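Local coordinates for protein putative dehydrogenase (Pseudomonas fluorescens, PDB 6UUG) that oxidises methanesulfinate as the monooxygenase component, MsuC, of a two-component flavin-dependent system in bacterial sulfur assimilation, at residues 160-165 against 223-228; 149-154 against 180-185; 174-179 against 192-197; 202-207 against 219-224. One frame throughout, in Å; residues are numbered along the deposited sequence.

Interaction 1: residues 160-165 against 223-228; sequences EFSGKK and FERVRV
E160 sends its CG out opposite the carbonyl carbon (chi1 -76°) and runs extended to its carboxylate, while R225 bends at chi3 (64°), which brings the guanidinium face up to that carboxylate. The salt bridge joins E160 OE2 and R225 NH2 at 2.7 Å, and E160 OE1 lies 2.8 Å from R225 NE. The pairing is not coplanar: the two flat groups are turned 67° apart, and OE2 sits over a face of the guanidinium. W158 NE1 adds a hydrogen bond to the same OE2. Next along the strand, F161 and V226 form an antiparallel hydrogen-bonded pair, F161 N reaching V226 O at 2.8 Å. G163 and F223 make another, F223 N to G163 O being 2.7 Å. Between the pairs the register slips by one residue, a beta bulge at E224 and R225, and S162 OG accepts R225 N at 3.1 Å across the corner. On the opposite face from E160, V228 CG2 stands 3.8 Å from the F161 ring centroid in a CH-pi contact, and F161 CB meets F223 CD2; these groups pack against the hairpin 176-183/189-196. Replacing the glutamate by an alanine would probably leave the R225 guanidinium free to swing away, with W158 NE1 losing an acceptor. The two faces differ in chemistry: aromatic and aliphatic groups lie against the hairpin, while the charge pair at the bulge is likely to favour an ionised E160.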
loop_
_atom_site.group_PDB
_atom_site.type_symbol
_atom_site.label_atom_id
_atom_site.label_comp_id
_atom_site.label_asym_id
_atom_site.label_seq_id
_atom_site.Cartn_x
_atom_site.Cartn_y
_atom_site.Cartn_z
ATOM N N GLU A 160 23.133 -27.623 -38.105
ATOM C CA GLU A 160 22.520 -26.435 -38.683
ATOM C C GLU A 160 21.330 -26.008 -37.839
ATOM O O GLU A 160 20.476 -26.835 -37.502
ATOM C CB GLU A 160 22.079 -26.686 -40.132
ATOM C CG GLU A 160 23.230 -26.680 -41.122
ATOM C CD GLU A 160 22.794 -26.965 -42.550
ATOM O OE1 GLU A 160 21.574 -26.996 -42.822
ATOM O OE2 GLU A 160 23.686 -27.162 -43.401
ATOM N N PHE A 161 21.281 -24.719 -37.502
ATOM C CA PHE A 161 20.123 -24.135 -36.833
ATOM C C PHE A 161 19.184 -23.566 -37.890
ATOM O O PHE A 161 19.628 -22.858 -38.799
ATOM C CB PHE A 161 20.521 -23.017 -35.860
ATOM C CG PHE A 161 21.272 -23.478 -34.629
ATOM C CD1 PHE A 161 21.714 -24.786 -34.490
ATOM C CD2 PHE A 161 21.538 -22.578 -33.603
ATOM C CE1 PHE A 161 22.410 -25.183 -33.360
ATOM C CE2 PHE A 161 22.230 -22.973 -32.468
ATOM C CZ PHE A 161 22.664 -24.275 -32.346
ATOM N N SER A 162 17.893 -23.871 -37.764
ATOM C CA SER A 162 16.873 -23.362 -38.671
ATOM C C SER A 162 15.614 -23.030 -37.884
ATOM O O SER A 162 15.194 -23.806 -37.024
ATOM C CB SER A 162 16.533 -24.378 -39.776
ATOM O OG SER A 162 17.642 -24.608 -40.625
ATOM N N GLY A 163 15.018 -21.884 -38.180
ATOM C CA GLY A 163 13.790 -21.478 -37.536
ATOM C C GLY A 163 13.821 -20.000 -37.222
ATOM O O GLY A 163 14.675 -19.256 -37.700
ATOM N N LYS A 164 12.869 -19.566 -36.405
ATOM C CA LYS A 164 12.747 -18.161 -36.050
ATOM C C LYS A 164 12.937 -17.981 -34.549
ATOM O O LYS A 164 12.743 -18.916 -33.766
ATOM C CB LYS A 164 11.390 -17.598 -36.495
ATOM C CG LYS A 164 11.219 -17.591 -38.006
ATOM C CD LYS A 164 9.884 -17.009 -38.428
ATOM C CE LYS A 164 9.774 -16.950 -39.947
ATOM N NZ LYS A 164 10.846 -16.110 -40.559
ATOM N N LYS A 165 13.351 -16.773 -34.162
ATOM C CA LYS A 165 13.558 -16.429 -32.763
ATOM C C LYS A 165 13.127 -14.990 -32.533
ATOM O O LYS A 165 13.196 -14.152 -33.434
ATOM C CB LYS A 165 15.027 -16.600 -32.329
ATOM C CG LYS A 165 15.486 -18.041 -32.232
ATOM C CD LYS A 165 16.788 -18.196 -31.452
ATOM C CE LYS A 165 16.582 -19.135 -30.270
ATOM N NZ LYS A 165 15.481 -18.663 -29.371
ATOM N N PHE A 223 16.754 -17.893 -38.864
ATOM C CA PHE A 223 17.894 -18.774 -39.099
ATOM C C PHE A 223 17.568 -19.693 -40.272
ATOM O O PHE A 223 16.620 -20.481 -40.198
ATOM C CB PHE A 223 18.209 -19.607 -37.853
ATOM C CG PHE A 223 18.913 -18.844 -36.766
ATOM C CD1 PHE A 223 18.223 -17.957 -35.960
ATOM C CD2 PHE A 223 20.266 -19.033 -36.541
ATOM C CE1 PHE A 223 18.878 -17.256 -34.960
ATOM C CE2 PHE A 223 20.926 -18.338 -35.546
ATOM C CZ PHE A 223 20.236 -17.451 -34.756
ATOM N N GLU A 224 18.361 -19.607 -41.337
ATOM C CA GLU A 224 18.166 -20.409 -42.545
ATOM C C GLU A 224 19.391 -21.302 -42.740
ATOM O O GLU A 224 20.402 -20.853 -43.285
ATOM C CB GLU A 224 17.939 -19.515 -43.761
ATOM C CG GLU A 224 17.443 -20.265 -44.983
ATOM C CD GLU A 224 16.003 -20.717 -44.834
ATOM O OE1 GLU A 224 15.112 -19.842 -44.757
ATOM O OE2 GLU A 224 15.766 -21.947 -44.779
ATOM N N ARG A 225 19.294 -22.555 -42.290
ATOM C CA ARG A 225 20.377 -23.540 -42.401
ATOM C C ARG A 225 21.715 -22.955 -41.942
ATOM O O ARG A 225 22.736 -23.049 -42.629
ATOM C CB ARG A 225 20.477 -24.086 -43.828
ATOM C CG ARG A 225 19.278 -24.922 -44.254
ATOM C CD ARG A 225 19.527 -25.683 -45.556
ATOM N NE ARG A 225 20.599 -26.669 -45.428
ATOM C CZ ARG A 225 21.748 -26.616 -46.096
ATOM N NH1 ARG A 225 21.972 -25.627 -46.953
ATOM N NH2 ARG A 225 22.672 -27.555 -45.914
ATOM N N VAL A 226 21.707 -22.347 -40.759
ATOM C CA VAL A 226 22.904 -21.685 -40.245
ATOM C C VAL A 226 23.851 -22.741 -39.703
ATOM O O VAL A 226 23.508 -23.479 -38.773
ATOM C CB VAL A 226 22.554 -20.660 -39.159
ATOM C CG1 VAL A 226 23.835 -20.065 -38.577
ATOM C CG2 VAL A 226 21.643 -19.586 -39.721
ATOM N N ARG A 227 25.055 -22.800 -40.265
ATOM C CA ARG A 227 26.005 -23.831 -39.871
ATOM C C ARG A 227 26.582 -23.535 -38.490
ATOM O O ARG A 227 26.894 -22.385 -38.163
ATOM C CB ARG A 227 27.126 -23.937 -40.906
ATOM C CG ARG A 227 28.209 -24.921 -40.517
ATOM C CD ARG A 227 29.229 -25.124 -41.634
ATOM N NE ARG A 227 30.299 -26.026 -41.211
ATOM C CZ ARG A 227 30.947 -26.853 -42.026
ATOM N NH1 ARG A 227 31.905 -27.643 -41.556
ATOM N NH2 ARG A 227 30.628 -26.894 -43.311
ATOM N N VAL A 228 26.709 -24.582 -37.671
ATOM C CA VAL A 228 27.285 -24.480 -36.331
ATOM C C VAL A 228 28.291 -25.615 -36.143
ATOM O O VAL A 228 27.927 -26.794 -36.245
ATOM C CB VAL A 228 26.203 -24.523 -35.235
ATOM C CG1 VAL A 228 26.834 -24.414 -33.867
ATOM C CG2 VAL A 228 25.208 -23.389 -35.434
#

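Interaction 2: residues 149-154 against 180-185; sequences RTVVKD and SAVDES
V151 and V182 meet through their methyls, V151 CG1 lying 3.6 Å from V182 CG2, which also packs 3.2 Å from T150 O. E184 OE2 packs against the same V151 methyl, 3.3 Å from CG1. With CG1 between its backbone N and carbonyl carbon (chi1 39°), V152 holds that methyl 3.3 Å from V182 O, where it also touches D183 CB and A181 CB. The backbones are joined by a single bridge: V182 N donates to T150 O at 3.0 Å, and V152 N donates to V182 O from 43° out of the carbonyl plane. With the short strands 61° apart, this is the crossing of two sheets in the beta domain between the helical parts of the acyl-CoA dehydrogenase fold: strand 151-154 pairs antiparallel with 159-162, and strand 176-183 pairs with 189-196. T150 places CG2 opposite its backbone N, bringing that methyl 3.7 Å from A181 CB and near S180 O, a buried carbonyl oxygen without a hydrogen-bond partner. T150 OG1 looks the other way, to a weak bond with K164 O. Beyond the strand, E184 centres an inverse gamma turn, S185 N bonding to D183 O at 2.7 Å.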
loop_
_atom_site.group_PDB
_atom_site.type_symbol
_atom_site.label_atom_id
_atom_site.label_comp_id
_atom_site.label_asym_id
_atom_site.label_seq_id
_atom_site.Cartn_x
_atom_site.Cartn_y
_atom_site.Cartn_z
ATOM N N ARG A 149 11.036 -22.475 -31.549
ATOM C CA ARG A 149 10.853 -22.465 -32.998
ATOM C C ARG A 149 12.143 -22.711 -33.772
ATOM O O ARG A 149 12.080 -23.023 -34.965
ATOM C CB ARG A 149 10.248 -21.135 -33.452
ATOM C CG ARG A 149 8.781 -20.951 -33.105
ATOM C CD ARG A 149 8.282 -19.605 -33.610
ATOM N NE ARG A 149 9.002 -18.497 -32.989
ATOM C CZ ARG A 149 8.984 -17.246 -33.439
ATOM N NH1 ARG A 149 8.284 -16.936 -34.525
ATOM N NH2 ARG A 149 9.676 -16.305 -32.808
ATOM N N THR A 150 13.306 -22.562 -33.146
ATOM C CA THR A 150 14.575 -22.853 -33.798
ATOM C C THR A 150 15.024 -24.258 -33.417
ATOM O O THR A 150 15.106 -24.585 -32.230
ATOM C CB THR A 150 15.641 -21.826 -33.413
ATOM O OG1 THR A 150 15.239 -20.538 -33.888
ATOM C CG2 THR A 150 16.975 -22.180 -34.048
ATOM N N VAL A 151 15.292 -25.090 -34.425
ATOM C CA VAL A 151 15.696 -26.473 -34.211
ATOM C C VAL A 151 17.052 -26.694 -34.870
ATOM O O VAL A 151 17.442 -25.998 -35.814
ATOM C CB VAL A 151 14.663 -27.491 -34.751
ATOM C CG1 VAL A 151 13.265 -27.178 -34.236
ATOM C CG2 VAL A 151 14.687 -27.518 -36.265
ATOM N N VAL A 152 17.779 -27.677 -34.354
ATOM C CA VAL A 152 19.105 -28.015 -34.857
ATOM C C VAL A 152 19.041 -29.398 -35.487
ATOM O O VAL A 152 18.502 -30.338 -34.890
ATOM C CB VAL A 152 20.169 -27.947 -33.745
ATOM C CG1 VAL A 152 19.614 -28.488 -32.438
ATOM C CG2 VAL A 152 21.435 -28.706 -34.162
ATOM N N LYS A 153 19.571 -29.512 -36.704
ATOM C CA LYS A 153 19.719 -30.783 -37.398
ATOM C C LYS A 153 21.192 -31.167 -37.433
ATOM O O LYS A 153 22.061 -30.310 -37.628
ATOM C CB LYS A 153 19.174 -30.704 -38.826
ATOM C CG LYS A 153 17.710 -30.307 -38.923
ATOM C CD LYS A 153 16.803 -31.359 -38.310
ATOM C CE LYS A 153 15.348 -30.943 -38.413
ATOM N NZ LYS A 153 14.978 -30.608 -39.815
ATOM N N ASP A 154 21.466 -32.456 -37.241
ATOM C CA ASP A 154 22.823 -32.986 -37.304
ATOM C C ASP A 154 23.081 -33.523 -38.707
ATOM O O ASP A 154 22.384 -34.436 -39.163
ATOM C CB ASP A 154 23.026 -34.079 -36.255
ATOM C CG ASP A 154 24.489 -34.458 -36.073
ATOM O OD1 ASP A 154 25.347 -33.955 -36.834
ATOM O OD2 ASP A 154 24.783 -35.259 -35.159
ATOM N N SER A 180 20.377 -20.258 -29.299
ATOM C CA SER A 180 19.909 -21.556 -28.839
ATOM C C SER A 180 19.035 -22.219 -29.899
ATOM O O SER A 180 18.435 -21.559 -30.752
ATOM C CB SER A 180 19.122 -21.443 -27.532
ATOM O OG SER A 180 18.050 -20.530 -27.664
ATOM N N ALA A 181 18.968 -23.545 -29.813
ATOM C CA ALA A 181 18.117 -24.353 -30.674
ATOM C C ALA A 181 17.743 -25.611 -29.907
ATOM O O ALA A 181 18.425 -25.999 -28.959
ATOM C CB ALA A 181 18.814 -24.711 -31.993
ATOM N N VAL A 182 16.644 -26.244 -30.315
ATOM C CA VAL A 182 16.190 -27.479 -29.687
ATOM C C VAL A 182 16.570 -28.653 -30.579
ATOM O O VAL A 182 16.337 -28.627 -31.794
ATOM C CB VAL A 182 14.674 -27.449 -29.402
ATOM C CG1 VAL A 182 14.359 -26.426 -28.316
ATOM C CG2 VAL A 182 13.884 -27.120 -30.649
ATOM N N ASP A 183 17.198 -29.662 -29.985
ATOM C CA ASP A 183 17.439 -30.934 -30.654
ATOM C C ASP A 183 16.283 -31.858 -30.304
ATOM O O ASP A 183 16.161 -32.307 -29.161
ATOM C CB ASP A 183 18.774 -31.541 -30.233
ATOM C CG ASP A 183 18.849 -33.032 -30.510
ATOM O OD1 ASP A 183 18.479 -33.451 -31.630
ATOM O OD2 ASP A 183 19.282 -33.786 -29.610
ATOM N N GLU A 184 15.434 -32.141 -31.289
ATOM C CA GLU A 184 14.238 -32.934 -31.050
ATOM C C GLU A 184 14.594 -34.403 -30.847
ATOM O O GLU A 184 14.361 -35.239 -31.726
ATOM C CB GLU A 184 13.259 -32.733 -32.206
ATOM C CG GLU A 184 13.174 -31.267 -32.629
ATOM C CD GLU A 184 12.050 -30.981 -33.606
ATOM O OE1 GLU A 184 10.901 -31.391 -33.335
ATOM O OE2 GLU A 184 12.314 -30.338 -34.645
ATOM N N SER A 185 15.174 -34.712 -29.687
ATOM C CA SER A 185 15.534 -36.069 -29.296
ATOM C C SER A 185 15.057 -36.288 -27.869
ATOM O O SER A 185 15.464 -35.554 -26.961
ATOM C CB SER A 185 17.046 -36.297 -29.402
#

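Interaction 3: residues 174-179 against 192-197; sequences SQMLIA and IAAIPS
S174 and S197 touch hydroxyl to hydroxyl where the beta hairpin of strands 176-183 and 189-196 opens at its free ends: S197 OG donates to S174 OG at 2.7 Å, and S174 OG is also bonded to A171 O. L177 lies beside this pair, its CG 3.3 Å from S197 OG and both methyls alongside the serine. With an alanine in place of the leucine, a gap is likely to open beside S197 and A171. On the other face, M176 folds back at chi2 and chi3 (-71° and -64°), laying its thioether over the opposing strand: SD is 3.8 Å from P196 CA, and CE is 3.7 Å from I195 C. I178 and I192 cross obliquely, their CG2 methyls 3.5 Å apart, while I178 CD1 meets A194 CB; M112 and V116 of helix 100-119 pack on I178. The face of L177, with A179, A193 and I195, turns to strand 221-228. The backbones are joined at the antiparallel hydrogen-bonded pairs L177 with I195 and A179 with A193, L177 N reaching I195 O at 2.9 Å. Beyond the M176-P196 pair, S197 N donates to Q175 O at 3.1 Å, coming from above the carbonyl plane, 56° out of it.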
loop_
_atom_site.group_PDB
_atom_site.type_symbol
_atom_site.label_atom_id
_atom_site.label_comp_id
_atom_site.label_asym_id
_atom_site.label_seq_id
_atom_site.Cartn_x
_atom_site.Cartn_y
_atom_site.Cartn_z
ATOM N N SER A 174 26.130 -6.331 -33.690
ATOM C CA SER A 174 26.947 -7.166 -32.822
ATOM C C SER A 174 27.935 -7.965 -33.659
ATOM O O SER A 174 27.760 -8.147 -34.868
ATOM C CB SER A 174 26.088 -8.110 -31.968
ATOM O OG SER A 174 25.550 -9.182 -32.728
ATOM N N GLN A 175 28.996 -8.416 -32.997
ATOM C CA GLN A 175 30.006 -9.253 -33.633
ATOM C C GLN A 175 29.795 -10.733 -33.368
ATOM O O GLN A 175 30.073 -11.563 -34.245
ATOM C CB GLN A 175 31.407 -8.839 -33.158
ATOM C CG GLN A 175 31.961 -7.579 -33.825
ATOM C CD GLN A 175 31.114 -6.348 -33.587
ATOM O OE1 GLN A 175 31.002 -5.860 -32.458
ATOM N NE2 GLN A 175 30.512 -5.827 -34.658
ATOM N N MET A 176 29.296 -11.083 -32.189
ATOM C CA MET A 176 29.054 -12.464 -31.816
ATOM C C MET A 176 27.669 -12.569 -31.199
ATOM O O MET A 176 27.164 -11.604 -30.613
ATOM C CB MET A 176 30.110 -12.982 -30.827
ATOM C CG MET A 176 31.526 -13.092 -31.391
ATOM S SD MET A 176 31.695 -14.435 -32.593
ATOM C CE MET A 176 31.371 -15.879 -31.580
ATOM N N LEU A 177 27.060 -13.747 -31.353
ATOM C CA LEU A 177 25.749 -14.059 -30.795
ATOM C C LEU A 177 25.819 -15.354 -30.007
ATOM O O LEU A 177 26.538 -16.289 -30.371
ATOM C CB LEU A 177 24.670 -14.240 -31.874
ATOM C CG LEU A 177 24.295 -13.122 -32.821
ATOM C CD1 LEU A 177 23.292 -13.672 -33.815
ATOM C CD2 LEU A 177 23.700 -11.971 -32.033
ATOM N N ILE A 178 25.055 -15.405 -28.927
ATOM C CA ILE A 178 24.741 -16.652 -28.248
ATOM C C ILE A 178 23.360 -17.071 -28.743
ATOM O O ILE A 178 22.369 -16.390 -28.476
ATOM C CB ILE A 178 24.755 -16.492 -26.724
ATOM C CG1 ILE A 178 26.122 -15.990 -26.235
ATOM C CG2 ILE A 178 24.360 -17.796 -26.061
ATOM C CD1 ILE A 178 27.155 -17.074 -26.096
ATOM N N ALA A 179 23.283 -18.189 -29.461
ATOM C CA ALA A 179 22.032 -18.651 -30.054
ATOM C C ALA A 179 21.670 -20.018 -29.496
ATOM O O ALA A 179 22.548 -20.853 -29.260
ATOM C CB ALA A 179 22.137 -18.729 -31.588
ATOM N N ILE A 192 23.120 -24.741 -26.972
ATOM C CA ILE A 192 23.588 -23.358 -27.018
ATOM C C ILE A 192 24.881 -23.297 -27.825
ATOM O O ILE A 192 25.757 -24.150 -27.665
ATOM C CB ILE A 192 23.826 -22.794 -25.603
ATOM C CG1 ILE A 192 22.716 -23.224 -24.629
ATOM C CG2 ILE A 192 23.962 -21.282 -25.665
ATOM C CD1 ILE A 192 21.375 -22.678 -24.958
ATOM N N ALA A 193 25.007 -22.278 -28.673
ATOM C CA ALA A 193 26.215 -22.085 -29.469
ATOM C C ALA A 193 26.593 -20.610 -29.486
ATOM O O ALA A 193 25.736 -19.738 -29.358
ATOM C CB ALA A 193 26.022 -22.590 -30.909
ATOM N N ALA A 194 27.888 -20.338 -29.651
ATOM C CA ALA A 194 28.397 -18.988 -29.871
ATOM C C ALA A 194 28.856 -18.878 -31.321
ATOM O O ALA A 194 29.761 -19.606 -31.737
ATOM C CB ALA A 194 29.553 -18.670 -28.925
ATOM N N ILE A 195 28.244 -17.982 -32.085
ATOM C CA ILE A 195 28.526 -17.917 -33.520
ATOM C C ILE A 195 28.582 -16.466 -33.969
ATOM O O ILE A 195 27.990 -15.577 -33.337
ATOM C CB ILE A 195 27.477 -18.692 -34.349
ATOM C CG1 ILE A 195 26.073 -18.141 -34.121
ATOM C CG2 ILE A 195 27.525 -20.187 -34.036
ATOM C CD1 ILE A 195 25.007 -18.901 -34.895
ATOM N N PRO A 196 29.322 -16.186 -35.048
ATOM C CA PRO A 196 29.409 -14.807 -35.545
ATOM C C PRO A 196 28.045 -14.294 -35.972
ATOM O O PRO A 196 27.251 -15.020 -36.577
ATOM C CB PRO A 196 30.365 -14.917 -36.740
ATOM C CG PRO A 196 31.125 -16.163 -36.511
ATOM C CD PRO A 196 30.186 -17.102 -35.812
ATOM N N SER A 197 27.775 -13.023 -35.651
ATOM C CA SER A 197 26.449 -12.473 -35.911
ATOM C C SER A 197 26.185 -12.278 -37.396
ATOM O O SER A 197 25.022 -12.222 -37.797
ATOM C CB SER A 197 26.271 -11.146 -35.176
ATOM O OG SER A 197 26.784 -11.247 -33.858
#

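Interaction 4: residues 202-207 against 219-224; sequences ITLHND and GSATFE
T203 and T222 form the hydrogen-bonded pair of a short antiparallel ladder, strand 202-204 running against the start of strand 221-228 in the beta domain. Backbone bonds come first: T203 N donates to T222 O at 2.9 Å and T222 N to T203 O at 2.8 Å. H205 N continues the series to S220 O at 2.8 Å, although the chain is leaving the strand here.

Polar side chains act on the T203/T222 face and in the loop beyond it. H205, with CG opposite its carbonyl carbon (chi1 -62°), swings its ring across to T222, NE2 lying 2.8 Å from OG1; either atom could donate. K164 NZ is bonded to the same hydroxyl, which therefore links strand 164-165 to the turn after strand 202-204. The imidazole is further placed by T203 O over the centre of one face and by S220 CB in its plane at an edge, 3.4 Å from CD2. The D207 carboxylate comes round to S220 and accepts its amide N on OD1, through the syn lone pair, at 2.8 Å. G219 passes next to this carboxylate, where a beta carbon would run into OD1.

Apolar contacts occupy the reverse face. L204 CD2 meets A221 CB at 3.7 Å, and I202 lies side by side with F223, CG1 and CD1 touching ring atom CE2, in continuation of the packing against strand 189-196.

One water links the two threonines: it lies 2.6 Å from T203 OG1 and gives a weak bond to T222 O.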
loop_
_atom_site.group_PDB
_atom_site.type_symbol
_atom_site.label_atom_id
_atom_site.label_comp_id
_atom_site.label_asym_id
_atom_site.label_seq_id
_atom_site.Cartn_x
_atom_site.Cartn_y
_atom_site.Cartn_z
ATOM N N ILE A 202 21.741 -16.007 -41.240
ATOM C CA ILE A 202 21.149 -15.245 -40.147
ATOM C C ILE A 202 20.568 -13.961 -40.707
ATOM O O ILE A 202 21.275 -13.181 -41.357
ATOM C CB ILE A 202 22.180 -14.938 -39.049
ATOM C CG1 ILE A 202 22.744 -16.232 -38.458
ATOM C CG2 ILE A 202 21.542 -14.080 -37.957
ATOM C CD1 ILE A 202 23.780 -15.991 -37.391
ATOM N N THR A 203 19.284 -13.732 -40.446
ATOM C CA THR A 203 18.602 -12.500 -40.825
ATOM C C THR A 203 18.031 -11.863 -39.566
ATOM O O THR A 203 17.090 -12.397 -38.971
ATOM C CB THR A 203 17.497 -12.771 -41.839
ATOM O OG1 THR A 203 18.076 -13.320 -43.028
ATOM C CG2 THR A 203 16.774 -11.483 -42.171
ATOM N N LEU A 204 18.605 -10.730 -39.163
ATOM C CA LEU A 204 18.179 -9.995 -37.973
ATOM C C LEU A 204 17.190 -8.915 -38.402
ATOM O O LEU A 204 17.564 -7.952 -39.080
ATOM C CB LEU A 204 19.386 -9.391 -37.257
ATOM C CG LEU A 204 20.539 -10.332 -36.897
ATOM C CD1 LEU A 204 21.720 -9.550 -36.342
ATOM C CD2 LEU A 204 20.085 -11.390 -35.906
ATOM N N HIS A 205 15.927 -9.065 -37.992
ATOM C CA HIS A 205 14.862 -8.231 -38.543
ATOM C C HIS A 205 14.869 -6.813 -37.990
ATOM O O HIS A 205 14.497 -5.878 -38.711
ATOM C CB HIS A 205 13.509 -8.886 -38.288
ATOM C CG HIS A 205 13.364 -10.220 -38.943
ATOM N ND1 HIS A 205 13.696 -10.435 -40.263
ATOM C CD2 HIS A 205 12.938 -11.412 -38.462
ATOM C CE1 HIS A 205 13.477 -11.702 -40.570
ATOM N NE2 HIS A 205 13.014 -12.315 -39.495
ATOM N N ASN A 206 15.281 -6.634 -36.735
ATOM C CA ASN A 206 15.293 -5.326 -36.084
ATOM C C ASN A 206 13.915 -4.670 -36.169
ATOM O O ASN A 206 13.769 -3.505 -36.544
ATOM C CB ASN A 206 16.375 -4.420 -36.679
ATOM C CG ASN A 206 17.028 -3.524 -35.635
ATOM O OD1 ASN A 206 16.495 -3.328 -34.538
ATOM N ND2 ASN A 206 18.191 -2.977 -35.975
ATOM N N ASP A 207 12.894 -5.455 -35.833
ATOM C CA ASP A 207 11.517 -4.989 -35.741
ATOM C C ASP A 207 11.119 -4.643 -34.311
ATOM O O ASP A 207 9.928 -4.456 -34.037
ATOM C CB ASP A 207 10.570 -6.052 -36.298
ATOM C CG ASP A 207 10.820 -7.421 -35.694
ATOM O OD1 ASP A 207 12.000 -7.741 -35.431
ATOM O OD2 ASP A 207 9.846 -8.170 -35.475
ATOM N N GLY A 219 14.281 -7.396 -31.209
ATOM C CA GLY A 219 13.365 -7.877 -32.227
ATOM C C GLY A 219 13.526 -9.336 -32.603
ATOM O O GLY A 219 13.828 -10.174 -31.749
ATOM N N SER A 220 13.338 -9.651 -33.883
ATOM C CA SER A 220 13.282 -11.021 -34.371
ATOM C C SER A 220 14.512 -11.370 -35.196
ATOM O O SER A 220 15.243 -10.497 -35.674
ATOM C CB SER A 220 12.026 -11.250 -35.223
ATOM O OG SER A 220 10.879 -11.442 -34.419
ATOM N N ALA A 221 14.723 -12.676 -35.365
ATOM C CA ALA A 221 15.751 -13.203 -36.252
ATOM C C ALA A 221 15.224 -14.452 -36.944
ATOM O O ALA A 221 14.417 -15.198 -36.382
ATOM C CB ALA A 221 17.048 -13.533 -35.505
ATOM N N THR A 222 15.689 -14.668 -38.172
ATOM C CA THR A 222 15.406 -15.874 -38.938
ATOM C C THR A 222 16.716 -16.603 -39.207
ATOM O O THR A 222 17.676 -15.996 -39.691
ATOM C CB THR A 222 14.701 -15.546 -40.260
ATOM O OG1 THR A 222 13.377 -15.065 -39.995
ATOM C CG2 THR A 222 14.610 -16.784 -41.142
ATOM N N PHE A 223 16.754 -17.893 -38.864
ATOM C CA PHE A 223 17.894 -18.774 -39.099
ATOM C C PHE A 223 17.568 -19.693 -40.272
ATOM O O PHE A 223 16.620 -20.481 -40.198
ATOM C CB PHE A 223 18.209 -19.607 -37.853
ATOM C CG PHE A 223 18.913 -18.844 -36.766
ATOM C CD1 PHE A 223 18.223 -17.957 -35.960
ATOM C CD2 PHE A 223 20.266 -19.033 -36.541
ATOM C CE1 PHE A 223 18.878 -17.256 -34.960
ATOM C CE2 PHE A 223 20.926 -18.338 -35.546
ATOM C CZ PHE A 223 20.236 -17.451 -34.756
ATOM N N GLU A 224 18.361 -19.607 -41.337
ATOM C CA GLU A 224 18.166 -20.409 -42.545
ATOM C C GLU A 224 19.391 -21.302 -42.740
ATOM O O GLU A 224 20.402 -20.853 -43.285
ATOM C CB GLU A 224 17.939 -19.515 -43.761
ATOM C CG GLU A 224 17.443 -20.265 -44.983
ATOM C CD GLU A 224 16.003 -20.717 -44.834
ATOM O OE1 GLU A 224 15.112 -19.842 -44.757
ATOM O OE2 GLU A 224 15.766 -21.947 -44.779
HETATM O O HOH W 1 17.954 -15.885 -43.052
#

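Overall arrangement
Interaction 3 is the most buried, a regular hairpin with aliphatic packing on both faces and polar groups gathered at its serine end; interactions 1, 2 and 4 are partly buried, with exposed residues at their margins. Interactions 1 and 4 both use strand 221-228, interaction 1 across its bulge and interaction 4 before it, with F223 in both; each keeps an apolar face against interaction 3 and an outer face of charged or hydroxyl groups. Interaction 2 is sparser: it joins strand 151-154, neighbour of 159-162, to the far end of strand 176-183 by one bridge and valine methyls. S162 O to V151 N and K165 O to A221 N probably carry hydrogen bonding from contact to contact.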